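Local structure of adenine phosphoribosyltransferase, putative (Trypanosoma brucei brucei, 5VN4) at residues Glu61-Arg64 with Gly65-Asp68; Arg67-Phe70 with Val71-Lys75; Phe19-Ser22 with Lys23-Leu27; Lys190-Gln193 with Pro194-Phe198; Trp37-Pro40 with Ala41-Pro44. The protein probably catalyses the purine-salvage step in which adenine and 5-phospho-alpha-D-ribose 1-diphosphate are converted to AMP and diphosphate. All blocks are in the same frame, centred on the assembly; numbering follows the deposited sequence. Where two conformers were deposited one is given.

Interaction 1: Glu61-Arg64 with Gly65-Asp68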
loop_
_atom_site.group_PDB
_atom_site.type_symbol
_atom_site.label_atom_id
_atom_site.label_comp_id
_atom_site.label_asym_id
_atom_site.label_seq_id
_atom_site.Cartn_x
_atom_site.Cartn_y
_atom_site.Cartn_z
ATOM N N GLU A 61 8.420 -1.053 15.368
ATOM C CA GLU A 61 8.141 -0.155 16.488
ATOM C C GLU A 61 7.594 1.187 16.004
ATOM O O GLU A 61 6.610 1.700 16.552
ATOM C CB GLU A 61 9.389 0.027 17.356
ATOM C CG GLU A 61 9.169 0.924 18.565
ATOM C CD GLU A 61 10.390 1.035 19.455
ATOM O OE1 GLU A 61 10.239 0.892 20.681
ATOM O OE2 GLU A 61 11.500 1.257 18.932
ATOM N N VAL A 62 8.220 1.780 14.981
ATOM C CA VAL A 62 7.705 3.042 14.449
ATOM C C VAL A 62 6.352 2.837 13.770
ATOM O O VAL A 62 5.446 3.667 13.910
ATOM C CB VAL A 62 8.737 3.733 13.532
ATOM C CG1 VAL A 62 8.088 4.875 12.746
ATOM C CG2 VAL A 62 9.921 4.265 14.346
ATOM N N MET A 63 6.191 1.739 13.022
ATOM C CA MET A 63 4.893 1.470 12.405
ATOM C C MET A 63 3.793 1.360 13.453
ATOM O O MET A 63 2.698 1.912 13.279
ATOM C CB MET A 63 4.953 0.207 11.548
ATOM C CG MET A 63 5.748 0.367 10.263
ATOM S SD MET A 63 4.949 1.478 9.066
ATOM C CE MET A 63 3.747 0.379 8.313
ATOM N N ARG A 64 4.075 0.663 14.555
ATOM C CA ARG A 64 3.115 0.583 15.651
ATOM C C ARG A 64 2.851 1.959 16.258
ATOM O O ARG A 64 1.716 2.267 16.634
ATOM C CB ARG A 64 3.626 -0.392 16.708
ATOM C CG ARG A 64 2.631 -0.705 17.816
ATOM C CD ARG A 64 3.163 -1.817 18.708
ATOM N NE ARG A 64 3.660 -2.929 17.899
ATOM C CZ ARG A 64 4.941 -3.266 17.783
ATOM N NH1 ARG A 64 5.875 -2.601 18.451
ATOM N NH2 ARG A 64 5.287 -4.282 17.005
ATOM N N GLY A 65 3.886 2.800 16.371
ATOM C CA GLY A 65 3.673 4.139 16.895
ATOM C C GLY A 65 2.794 4.982 15.987
ATOM O O GLY A 65 1.931 5.727 16.463
ATOM N N ILE A 66 2.990 4.862 14.668
ATOM C CA ILE A 66 2.126 5.547 13.705
ATOM C C ILE A 66 0.689 5.068 13.856
ATOM O O ILE A 66 -0.253 5.867 13.954
ATOM C CB ILE A 66 2.634 5.312 12.268
ATOM C CG1 ILE A 66 4.018 5.920 12.049
ATOM C CG2 ILE A 66 1.627 5.846 11.241
ATOM C CD1 ILE A 66 4.706 5.350 10.825
ATOM N N ARG A 67 0.499 3.747 13.818
ATOM C CA ARG A 67 -0.828 3.167 13.967
ATOM C C ARG A 67 -1.481 3.645 15.255
ATOM O O ARG A 67 -2.622 4.128 15.251
ATOM C CB ARG A 67 -0.700 1.640 13.960
ATOM C CG ARG A 67 -2.010 0.873 13.866
ATOM C CD ARG A 67 -2.608 0.471 15.217
ATOM N NE ARG A 67 -1.653 -0.066 16.187
ATOM C CZ ARG A 67 -1.313 -1.349 16.314
ATOM N NH1 ARG A 67 -1.811 -2.275 15.504
ATOM N NH2 ARG A 67 -0.454 -1.701 17.260
ATOM N N ASP A 68 -0.763 3.524 16.373
ATOM C CA ASP A 68 -1.341 3.863 17.669
ATOM C C ASP A 68 -1.701 5.338 17.740
ATOM O O ASP A 68 -2.744 5.702 18.292
ATOM C CB ASP A 68 -0.366 3.506 18.793
ATOM C CG ASP A 68 -0.225 2.008 19.011
ATOM O OD1 ASP A 68 -1.033 1.231 18.464
ATOM O OD2 ASP A 68 0.708 1.610 19.739
HETATM O O HOH W 1 0.731 -4.359 17.966
#
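Arg64 and Arg67 leave the same flank of a helix and extend in a common direction, their guanidinium planes turned 49° against each other. The touch is not made by charge on charge: Arg67 NH2 rests against the aliphatic part of its neighbour, 3.3 Å from Arg64 CG, while Arg64 NE stays 4.3 Å from Arg67 NH2. A water sits between the two heads and accepts a hydrogen bond from each, 3.0 Å from Arg67 NH2 and, weakly, from Arg64 NE. Arg67 reaches this place through a chain bent twice (chi2 -93°, chi3 -44°), which also brings NE to Asp68 OD1 at 2.7 Å in a salt bridge; the carboxylate oxygen is met on its anti side, well out of the carboxylate plane. Asp68 in turn lies alongside Arg64, with OD2 3.6 Å from Arg64 CG. All this decorates helix 60-75, whose i to i+4 backbone bonds include Arg67 N to Met63 O and Asp68 N to Arg64 O. The arginine flank faces the second subunit of the homodimer: Arg64 NH2 bonds to Asn103 and to the carbonyl of Val100 there, and Arg67 NH1 forms a salt bridge with Glu101 of that subunit. On the apolar flank Val62 and Ile66 meet at a slant, CG1 of Val62 lying 3.9 Å from CD1 of Ile66. Met63 SD approaches the same Ile66 CD1 at 4.3 Å, and Phe31 of helix 26-34 packs on both Val62 and Ile66.

Interaction 2: Arg67-Phe70 with Val71-Lys75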
loop_
_atom_site.group_PDB
_atom_site.type_symbol
_atom_site.label_atom_id
_atom_site.label_comp_id
_atom_site.label_asym_id
_atom_site.label_seq_id
_atom_site.Cartn_x
_atom_site.Cartn_y
_atom_site.Cartn_z
ATOM N N ARG A 67 0.499 3.747 13.818
ATOM C CA ARG A 67 -0.828 3.167 13.967
ATOM C C ARG A 67 -1.481 3.645 15.255
ATOM O O ARG A 67 -2.622 4.128 15.251
ATOM C CB ARG A 67 -0.700 1.640 13.960
ATOM C CG ARG A 67 -2.010 0.873 13.866
ATOM C CD ARG A 67 -2.608 0.471 15.217
ATOM N NE ARG A 67 -1.653 -0.066 16.187
ATOM C CZ ARG A 67 -1.313 -1.349 16.314
ATOM N NH1 ARG A 67 -1.811 -2.275 15.504
ATOM N NH2 ARG A 67 -0.454 -1.701 17.260
ATOM N N ASP A 68 -0.763 3.524 16.373
ATOM C CA ASP A 68 -1.341 3.863 17.669
ATOM C C ASP A 68 -1.701 5.338 17.740
ATOM O O ASP A 68 -2.744 5.702 18.292
ATOM C CB ASP A 68 -0.366 3.506 18.793
ATOM C CG ASP A 68 -0.225 2.008 19.011
ATOM O OD1 ASP A 68 -1.033 1.231 18.464
ATOM O OD2 ASP A 68 0.708 1.610 19.739
ATOM N N PHE A 69 -0.843 6.202 17.192
ATOM C CA PHE A 69 -1.125 7.634 17.223
ATOM C C PHE A 69 -2.449 7.949 16.538
ATOM O O PHE A 69 -3.318 8.620 17.113
ATOM C CB PHE A 69 0.005 8.432 16.569
ATOM C CG PHE A 69 -0.257 9.909 16.575
ATOM C CD1 PHE A 69 0.113 10.681 17.666
ATOM C CD2 PHE A 69 -0.934 10.518 15.529
ATOM C CE1 PHE A 69 -0.165 12.038 17.710
ATOM C CE2 PHE A 69 -1.218 11.873 15.568
ATOM C CZ PHE A 69 -0.825 12.635 16.658
ATOM N N PHE A 70 -2.621 7.472 15.303
ATOM C CA PHE A 70 -3.814 7.847 14.547
ATOM C C PHE A 70 -5.069 7.117 15.016
ATOM O O PHE A 70 -6.155 7.707 15.019
ATOM C CB PHE A 70 -3.568 7.692 13.048
ATOM C CG PHE A 70 -2.700 8.770 12.473
ATOM C CD1 PHE A 70 -3.185 10.066 12.361
ATOM C CD2 PHE A 70 -1.406 8.499 12.056
ATOM C CE1 PHE A 70 -2.411 11.072 11.835
ATOM C CE2 PHE A 70 -0.618 9.508 11.535
ATOM C CZ PHE A 70 -1.124 10.796 11.417
ATOM N N VAL A 71 -4.950 5.857 15.434
ATOM C CA VAL A 71 -6.106 5.169 16.000
ATOM C C VAL A 71 -6.596 5.896 17.245
ATOM O O VAL A 71 -7.789 6.190 17.382
ATOM C CB VAL A 71 -5.783 3.691 16.274
ATOM C CG1 VAL A 71 -6.906 3.051 17.093
ATOM C CG2 VAL A 71 -5.586 2.949 14.961
ATOM N N ASP A 72 -5.675 6.230 18.158
ATOM C CA ASP A 72 -6.072 6.937 19.373
ATOM C C ASP A 72 -6.667 8.299 19.052
ATOM O O ASP A 72 -7.652 8.715 19.674
ATOM C CB ASP A 72 -4.887 7.090 20.328
ATOM C CG ASP A 72 -5.163 8.086 21.451
ATOM O OD1 ASP A 72 -4.915 9.299 21.265
ATOM O OD2 ASP A 72 -5.648 7.654 22.519
ATOM N N ARG A 73 -6.077 9.010 18.088
ATOM C CA ARG A 73 -6.548 10.344 17.739
ATOM C C ARG A 73 -7.984 10.301 17.240
ATOM O O ARG A 73 -8.831 11.093 17.672
ATOM C CB ARG A 73 -5.624 10.938 16.674
ATOM C CG ARG A 73 -6.003 12.328 16.224
ATOM C CD ARG A 73 -4.873 12.912 15.390
ATOM N NE ARG A 73 -5.217 14.242 14.902
ATOM C CZ ARG A 73 -5.088 15.355 15.617
ATOM N NH1 ARG A 73 -4.600 15.304 16.853
ATOM N NH2 ARG A 73 -5.436 16.520 15.088
ATOM N N TYR A 74 -8.274 9.378 16.324
ATOM C CA TYR A 74 -9.599 9.340 15.724
ATOM C C TYR A 74 -10.619 8.616 16.594
ATOM O O TYR A 74 -11.815 8.883 16.462
ATOM C CB TYR A 74 -9.523 8.767 14.306
ATOM C CG TYR A 74 -8.572 9.553 13.420
ATOM C CD1 TYR A 74 -8.505 10.945 13.499
ATOM C CD2 TYR A 74 -7.726 8.910 12.523
ATOM C CE1 TYR A 74 -7.630 11.670 12.704
ATOM C CE2 TYR A 74 -6.844 9.621 11.726
ATOM C CZ TYR A 74 -6.801 11.004 11.816
ATOM O OH TYR A 74 -5.926 11.708 11.018
ATOM N N LYS A 75 -10.172 7.736 17.496
ATOM C CA LYS A 75 -11.090 7.144 18.464
ATOM C C LYS A 75 -11.615 8.183 19.443
ATOM O O LYS A 75 -12.705 8.013 20.000
ATOM C CB LYS A 75 -10.396 6.048 19.271
ATOM C CG LYS A 75 -10.381 4.678 18.644
ATOM C CD LYS A 75 -10.268 3.621 19.737
ATOM C CE LYS A 75 -9.774 2.297 19.192
ATOM N NZ LYS A 75 -10.527 1.897 17.975
HETATM O O HOH W 2 -3.175 10.419 19.264
#
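Phe69 O is gripped from two directions: Arg73 N donates to it at 3.0 Å, and a water donates at 2.8 Å. The same water also donates a hydrogen bond to Asp72 OD1 in the conformer described, a link that is therefore less certain, and it lies over one face of the Phe69 ring, toward the rim. Phe69 and Arg73 run alongside each other, with ring and guanidinium planes only 7° apart; the touch itself is made by Arg73 CD, 3.8 Å from Phe69 CE2. An extended chain from CG to NE carries the Arg73 head past the ring to a salt bridge with Glu179. This is the C-terminal half of helix 60-75, where side chains four residues apart pair along the helix against the central sheet. Phe70 and Tyr74 form the second such pair: their planes, 29° apart, are offset so far that the rings barely overlap, and Tyr74 OH comes 3.5 Å from Phe70 CD1. That hydroxyl also bonds to Glu179, while Ala181 of strand 176-182 touches both side chains. Over the centre of the Phe70 ring sits Phe69 CD2. Farther round, Val71 CG2 packs on Arg67 CD at 3.9 Å.

Interaction 3: Phe19-Ser22 with Lys23-Leu27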
loop_
_atom_site.group_PDB
_atom_site.type_symbol
_atom_site.label_atom_id
_atom_site.label_comp_id
_atom_site.label_asym_id
_atom_site.label_seq_id
_atom_site.Cartn_x
_atom_site.Cartn_y
_atom_site.Cartn_z
ATOM N N PHE A 19 0.291 20.826 11.567
ATOM C CA PHE A 19 0.704 20.292 12.860
ATOM C C PHE A 19 1.739 19.192 12.675
ATOM O O PHE A 19 1.648 18.399 11.735
ATOM C CB PHE A 19 -0.491 19.683 13.601
ATOM C CG PHE A 19 -1.570 20.675 13.949
ATOM C CD1 PHE A 19 -2.553 21.020 13.024
ATOM C CD2 PHE A 19 -1.606 21.259 15.206
ATOM C CE1 PHE A 19 -3.554 21.936 13.356
ATOM C CE2 PHE A 19 -2.603 22.166 15.543
ATOM C CZ PHE A 19 -3.577 22.508 14.611
ATOM N N THR A 20 2.706 19.139 13.592
ATOM C CA THR A 20 3.714 18.091 13.600
ATOM C C THR A 20 4.059 17.781 15.053
ATOM O O THR A 20 3.723 18.542 15.958
ATOM C CB THR A 20 4.935 18.520 12.775
ATOM O OG1 THR A 20 5.800 17.399 12.560
ATOM C CG2 THR A 20 5.706 19.635 13.471
ATOM N N LEU A 21 4.708 16.641 15.289
ATOM C CA LEU A 21 5.027 16.287 16.666
ATOM C C LEU A 21 5.955 17.325 17.291
ATOM O O LEU A 21 6.784 17.938 16.613
ATOM C CB LEU A 21 5.691 14.911 16.732
ATOM C CG LEU A 21 4.779 13.701 16.526
ATOM C CD1 LEU A 21 5.636 12.459 16.326
ATOM C CD2 LEU A 21 3.818 13.518 17.692
ATOM N N SER A 22 5.816 17.513 18.604
ATOM C CA SER A 22 6.729 18.387 19.327
ATOM C C SER A 22 8.174 17.916 19.147
ATOM O O SER A 22 8.447 16.760 18.819
ATOM C CB SER A 22 6.382 18.391 20.813
ATOM O OG SER A 22 6.667 17.131 21.385
ATOM N N LYS A 23 9.112 18.838 19.370
ATOM C CA LYS A 23 10.524 18.522 19.167
ATOM C C LYS A 23 10.997 17.404 20.087
ATOM O O LYS A 23 11.857 16.601 19.699
ATOM C CB LYS A 23 11.389 19.765 19.387
ATOM C CG LYS A 23 11.150 20.877 18.393
ATOM C CD LYS A 23 12.217 21.950 18.562
ATOM C CE LYS A 23 11.980 23.134 17.644
ATOM N NZ LYS A 23 10.901 24.016 18.163
ATOM N N ASP A 24 10.458 17.342 21.302
ATOM C CA ASP A 24 10.883 16.386 22.313
ATOM C C ASP A 24 10.070 15.097 22.304
ATOM O O ASP A 24 10.354 14.211 23.113
ATOM C CB ASP A 24 10.759 17.030 23.694
ATOM C CG ASP A 24 9.359 17.534 23.955
ATOM O OD1 ASP A 24 8.972 18.546 23.330
ATOM O OD2 ASP A 24 8.633 16.889 24.741
ATOM N N SER A 25 9.078 14.970 21.422
ATOM C CA SER A 25 8.170 13.828 21.463
ATOM C C SER A 25 8.941 12.517 21.326
ATOM O O SER A 25 9.763 12.379 20.412
ATOM C CB SER A 25 7.165 13.927 20.324
ATOM O OG SER A 25 6.368 12.757 20.303
ATOM N N PRO A 26 8.701 11.532 22.199
ATOM C CA PRO A 26 9.391 10.242 22.050
ATOM C C PRO A 26 9.190 9.595 20.690
ATOM O O PRO A 26 10.117 8.951 20.180
ATOM C CB PRO A 26 8.805 9.399 23.192
ATOM C CG PRO A 26 8.426 10.408 24.225
ATOM C CD PRO A 26 7.917 11.597 23.444
ATOM N N LEU A 27 8.020 9.766 20.070
ATOM C CA LEU A 27 7.806 9.175 18.754
ATOM C C LEU A 27 8.649 9.879 17.698
ATOM O O LEU A 27 9.183 9.228 16.790
ATOM C CB LEU A 27 6.319 9.188 18.396
ATOM C CG LEU A 27 5.949 8.598 17.033
ATOM C CD1 LEU A 27 6.490 7.181 16.872
ATOM C CD2 LEU A 27 4.436 8.625 16.811
HETATM O O HOH W 3 5.828 16.193 23.874
#
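A type I beta turn from Ser22 to Ser25 links the end of strand 18-21 to the start of helix 26-34, and its closing bond runs from Ser25 N to Ser22 O at 3.2 Å. The N-H points almost straight at the oxygen (164°), but the donor stands high above the carbonyl plane and so does not use a lone pair of the oxygen. Ser22 turns its hydroxyl inward over the turn: with chi1 at 68°, OG lies between the backbone N and the carbonyl carbon and comes 3.4 Å from Ser25 CB. Asp24 brings OD1 to 3.3 Å from Ser22 OG, a weak and unsettled bond, and a water joins the two side chains more firmly, 2.8 Å from Ser22 OG and donating to Asp24 OD2. Ser25 is the N-cap of the helix. Its OG, set anti to the backbone N (chi1 175°), accepts a weak capping bond of 3.4 Å from Leu27 N, and Pro26 opens the first turn. Beneath the turn the contact becomes apolar. Leu21 CD2 lies 3.7 Å from the capping Ser25 OG, while its other branch, CD1, reaches over Leu27 and meets Leu27 CB at 3.9 Å, the two leucine side chains running at a slant to one another. Met9 touches Leu21, Ser25 and Leu27, and Leu211 of strand 208-213 packs on both leucines. Arg28, in the same helix, turns back on the strand end, donating through NE to Ser22 O and through NH2 to Leu21 O.

Interaction 4: Lys190-Gln193 with Pro194-Phe198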
loop_
_atom_site.group_PDB
_atom_site.type_symbol
_atom_site.label_atom_id
_atom_site.label_comp_id
_atom_site.label_asym_id
_atom_site.label_seq_id
_atom_site.Cartn_x
_atom_site.Cartn_y
_atom_site.Cartn_z
ATOM N N LYS A 190 5.025 24.590 2.269
ATOM C CA LYS A 190 3.687 25.125 2.524
ATOM C C LYS A 190 2.614 24.330 1.775
ATOM O O LYS A 190 1.769 24.881 1.064
ATOM C CB LYS A 190 3.627 26.626 2.227
ATOM C CG LYS A 190 4.619 27.435 3.061
ATOM C CD LYS A 190 4.537 28.929 2.776
ATOM C CE LYS A 190 5.587 29.692 3.572
ATOM N NZ LYS A 190 5.449 29.475 5.043
ATOM N N GLY A 191 2.654 23.008 1.952
ATOM C CA GLY A 191 1.762 22.092 1.254
ATOM C C GLY A 191 0.312 22.160 1.680
ATOM O O GLY A 191 -0.531 21.542 1.023
ATOM N N THR A 192 -0.003 22.889 2.752
ATOM C CA THR A 192 -1.394 23.185 3.073
ATOM C C THR A 192 -2.036 24.105 2.046
ATOM O O THR A 192 -3.260 24.094 1.906
ATOM C CB THR A 192 -1.446 23.922 4.417
ATOM O OG1 THR A 192 -0.355 24.854 4.467
ATOM C CG2 THR A 192 -1.343 22.960 5.612
ATOM N N GLN A 193 -1.244 24.905 1.331
ATOM C CA GLN A 193 -1.823 25.989 0.539
ATOM C C GLN A 193 -2.799 25.519 -0.530
ATOM O O GLN A 193 -3.898 26.092 -0.619
ATOM C CB GLN A 193 -0.732 26.900 -0.028
ATOM C CG GLN A 193 -1.280 27.970 -0.962
ATOM C CD GLN A 193 -0.182 28.707 -1.696
ATOM O OE1 GLN A 193 0.976 28.696 -1.274
ATOM N NE2 GLN A 193 -0.533 29.344 -2.806
ATOM N N PRO A 194 -2.482 24.522 -1.370
ATOM C CA PRO A 194 -3.456 24.142 -2.411
ATOM C C PRO A 194 -4.791 23.692 -1.841
ATOM O O PRO A 194 -5.840 24.198 -2.259
ATOM C CB PRO A 194 -2.717 23.055 -3.207
ATOM C CG PRO A 194 -1.260 23.318 -2.946
ATOM C CD PRO A 194 -1.204 23.795 -1.528
ATOM N N ALA A 195 -4.777 22.796 -0.851
ATOM C CA ALA A 195 -6.021 22.323 -0.250
ATOM C C ALA A 195 -6.776 23.456 0.428
ATOM O O ALA A 195 -8.012 23.495 0.388
ATOM C CB ALA A 195 -5.718 21.217 0.760
ATOM N N HIS A 196 -6.054 24.380 1.071
ATOM C CA HIS A 196 -6.691 25.440 1.844
ATOM C C HIS A 196 -7.182 26.597 0.990
ATOM O O HIS A 196 -7.912 27.453 1.502
ATOM C CB HIS A 196 -5.743 25.980 2.913
ATOM C CG HIS A 196 -5.569 25.059 4.077
ATOM N ND1 HIS A 196 -4.625 25.272 5.058
ATOM C CD2 HIS A 196 -6.215 23.919 4.417
ATOM C CE1 HIS A 196 -4.699 24.302 5.953
ATOM N NE2 HIS A 196 -5.656 23.468 5.588
ATOM N N THR A 197 -6.808 26.653 -0.282
ATOM C CA THR A 197 -7.273 27.720 -1.152
ATOM C C THR A 197 -8.179 27.216 -2.268
ATOM O O THR A 197 -8.871 28.027 -2.892
ATOM C CB THR A 197 -6.095 28.553 -1.693
ATOM O OG1 THR A 197 -5.202 27.728 -2.436
ATOM C CG2 THR A 197 -5.317 29.200 -0.551
ATOM N N PHE A 198 -8.235 25.900 -2.487
ATOM C CA PHE A 198 -9.163 25.300 -3.443
ATOM C C PHE A 198 -10.596 25.751 -3.175
ATOM O O PHE A 198 -11.027 25.862 -2.023
ATOM C CB PHE A 198 -9.082 23.770 -3.321
ATOM C CG PHE A 198 -10.095 23.030 -4.160
ATOM C CD1 PHE A 198 -10.022 23.059 -5.543
ATOM C CD2 PHE A 198 -11.111 22.302 -3.565
ATOM C CE1 PHE A 198 -10.949 22.379 -6.320
ATOM C CE2 PHE A 198 -12.047 21.609 -4.339
ATOM C CZ PHE A 198 -11.966 21.652 -5.716
HETATM O O HOH W 4 -2.718 20.730 -0.447
HETATM O O HOH W 5 -3.454 29.906 -3.329
#
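Helix 192-197 is the short crossover helix of the beta-alpha-beta unit formed with strands 184-185 and 208-213, and Thr192 and His196 touch one turn apart on it. Among the backbone bonds, His196 N donates to Thr192 O at 2.9 Å, whereas Thr197 N makes only a weak bond to Gln193 O. Pro194 O accepts from both Thr197 N and Phe198 N, a shared acceptor where the helix comes to its end. Van der Waals contact is carried by the imidazole of His196, which lies across Thr192: ND1 is 3.5 Å from Thr192 CB, and CE1 is 3.6 Å from Thr192 CG2. With CG of His196 anti to the carbonyl carbon (chi1 -75°), the ring is laid back along the helix over the preceding turn. Beyond the segment, His196 NE2 bonds to Val206 O, and Phe208 meets the imidazole edge-to-face, so the ring is fixed from the strand side as well. Waters bridge at two places. One donates to Gly191 O and accepts from Ala195 N, supplying that amide with an acceptor near the helix start; the other donates to Thr197 OG1 and, in the conformer of Gln193 described, accepts from its NE2. That threonine hydroxyl, folded back with chi1 at 60°, donates in turn to Gln193 O at 2.8 Å, approaching from above the carbonyl plane, 39° out of it.

Interaction 5: Trp37-Pro40 with Ala41-Pro44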
loop_
_atom_site.group_PDB
_atom_site.type_symbol
_atom_site.label_atom_id
_atom_site.label_comp_id
_atom_site.label_asym_id
_atom_site.label_seq_id
_atom_site.Cartn_x
_atom_site.Cartn_y
_atom_site.Cartn_z
ATOM N N TRP A 37 17.394 9.826 4.378
ATOM C CA TRP A 37 17.195 10.482 3.100
ATOM C C TRP A 37 18.304 10.101 2.132
ATOM O O TRP A 37 19.423 9.758 2.532
ATOM C CB TRP A 37 17.105 12.004 3.237
ATOM C CG TRP A 37 18.349 12.661 3.772
ATOM C CD1 TRP A 37 18.637 12.925 5.079
ATOM C CD2 TRP A 37 19.468 13.137 3.010
ATOM N NE1 TRP A 37 19.866 13.530 5.181
ATOM C CE2 TRP A 37 20.394 13.680 3.924
ATOM C CE3 TRP A 37 19.774 13.166 1.646
ATOM C CZ2 TRP A 37 21.609 14.235 3.521
ATOM C CZ3 TRP A 37 20.986 13.728 1.246
ATOM C CH2 TRP A 37 21.884 14.252 2.182
ATOM N N TYR A 38 17.981 10.170 0.849
ATOM C CA TYR A 38 18.909 9.800 -0.203
ATOM C C TYR A 38 19.069 10.966 -1.161
ATOM O O TYR A 38 18.100 11.666 -1.478
ATOM C CB TYR A 38 18.402 8.548 -0.931
ATOM C CG TYR A 38 18.306 7.349 -0.010
ATOM C CD1 TYR A 38 17.226 7.196 0.862
ATOM C CD2 TYR A 38 19.319 6.390 0.026
ATOM C CE1 TYR A 38 17.152 6.121 1.722
ATOM C CE2 TYR A 38 19.243 5.293 0.876
ATOM C CZ TYR A 38 18.152 5.166 1.721
ATOM O OH TYR A 38 18.060 4.097 2.588
ATOM N N SER A 39 20.297 11.182 -1.607
ATOM C CA SER A 39 20.580 12.245 -2.555
ATOM C C SER A 39 20.156 11.794 -3.948
ATOM O O SER A 39 19.841 10.621 -4.170
ATOM C CB SER A 39 22.069 12.574 -2.509
ATOM O OG SER A 39 22.839 11.504 -3.031
ATOM N N PRO A 40 20.133 12.707 -4.918
ATOM C CA PRO A 40 19.716 12.305 -6.271
ATOM C C PRO A 40 20.481 11.116 -6.823
ATOM O O PRO A 40 19.893 10.294 -7.537
ATOM C CB PRO A 40 19.943 13.583 -7.087
ATOM C CG PRO A 40 19.660 14.686 -6.088
ATOM C CD PRO A 40 20.233 14.176 -4.788
ATOM N N ALA A 41 21.761 10.973 -6.474
ATOM C CA ALA A 41 22.556 9.848 -6.956
ATOM C C ALA A 41 22.007 8.500 -6.501
ATOM O O ALA A 41 22.297 7.476 -7.131
ATOM C CB ALA A 41 24.010 9.999 -6.500
ATOM N N PHE A 42 21.219 8.469 -5.433
ATOM C CA PHE A 42 20.708 7.203 -4.921
ATOM C C PHE A 42 19.196 7.222 -4.760
ATOM O O PHE A 42 18.653 6.501 -3.925
ATOM C CB PHE A 42 21.415 6.822 -3.621
ATOM C CG PHE A 42 22.859 6.486 -3.827
ATOM C CD1 PHE A 42 23.222 5.228 -4.285
ATOM C CD2 PHE A 42 23.851 7.436 -3.620
ATOM C CE1 PHE A 42 24.542 4.915 -4.513
ATOM C CE2 PHE A 42 25.191 7.126 -3.850
ATOM C CZ PHE A 42 25.530 5.858 -4.295
ATOM N N SER A 43 18.494 8.006 -5.565
ATOM C CA SER A 43 17.064 8.194 -5.388
ATOM C C SER A 43 16.343 8.069 -6.719
ATOM O O SER A 43 16.922 8.357 -7.774
ATOM C CB SER A 43 16.809 9.593 -4.816
ATOM O OG SER A 43 15.484 10.024 -5.029
ATOM N N PRO A 44 15.068 7.665 -6.701
ATOM C CA PRO A 44 14.279 7.639 -7.938
ATOM C C PRO A 44 13.811 9.012 -8.400
ATOM O O PRO A 44 13.301 9.121 -9.525
ATOM C CB PRO A 44 13.089 6.737 -7.565
ATOM C CG PRO A 44 12.922 6.941 -6.081
ATOM C CD PRO A 44 14.328 7.095 -5.552
#
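Tyr38 meets Phe42 through the root of its side chain: Tyr38 CB is 3.6 Å from Phe42 O, and Tyr38 CD2 comes 4.2 Å from Phe42 CB. The phenol ring passes this carbonyl obliquely and continues to Asn55, to which its OH is hydrogen-bonded, while Ala116 of the second subunit packs on the Tyr38 side chain. Next along the chain, Ser39 contributes mainly its carbonyl. Phe42 N donates to Ser39 O at 2.9 Å from a position above the carbonyl plane, 46° out of it, the first i to i+3 bond of a short 3-10 turn at Pro40-Ala41. Ser39 OG, at chi1 69°, lies 4.0 Å from Ala41 CB and near the plane of the Phe42 ring, at its edge; its hydrogen bond goes to Asp224. The bend belongs to the connection leaving strand 37-38, which pairs antiparallel with strand 50-51, the strand bearing the adenine-binding residue Ala51. Pro40 enters the bend and offers its carbonyl to Ser43 N in a second i to i+3 bond, longer and weak at 3.3 Å. Ser43 also places CB 3.3 Å from Ser39 O. Its OG, in the conformer described, bonds to His45 O. The side chain of Ser43 lies about 7 Å from the bound adenine and touches Phe50 of the pocket, while backbone hydrogen bonds from Phe42 and a bond from Asn113 of the second subunit to Pro44 O tie the loop to the dimer partner.

Overall arrangement
Along the chain the order is interaction 3, 5, 1, 2 and 4. Interactions 1 and 2 are successive parts of helix 60-75, with centres 10 Å apart and Arg67 and Asp68 in common. Interaction 3 packs against both, Leu27 touching Gly65 and Leu21 touching Phe69, so the strand-to-helix turn near the N-terminus lies against this helix. Interaction 4, on a crossover helix, stands 24 Å from interaction 2 between centres, yet strand 208-213 packs against interactions 2, 3 and 4. Interaction 5 is remote, about 25 Å from interaction 1, centre to centre, beside the adenine pocket. Interactions 1, 2 and 5 touch the second subunit, so the dimer interface draws on both the helix and the loop beside the adenine pocket.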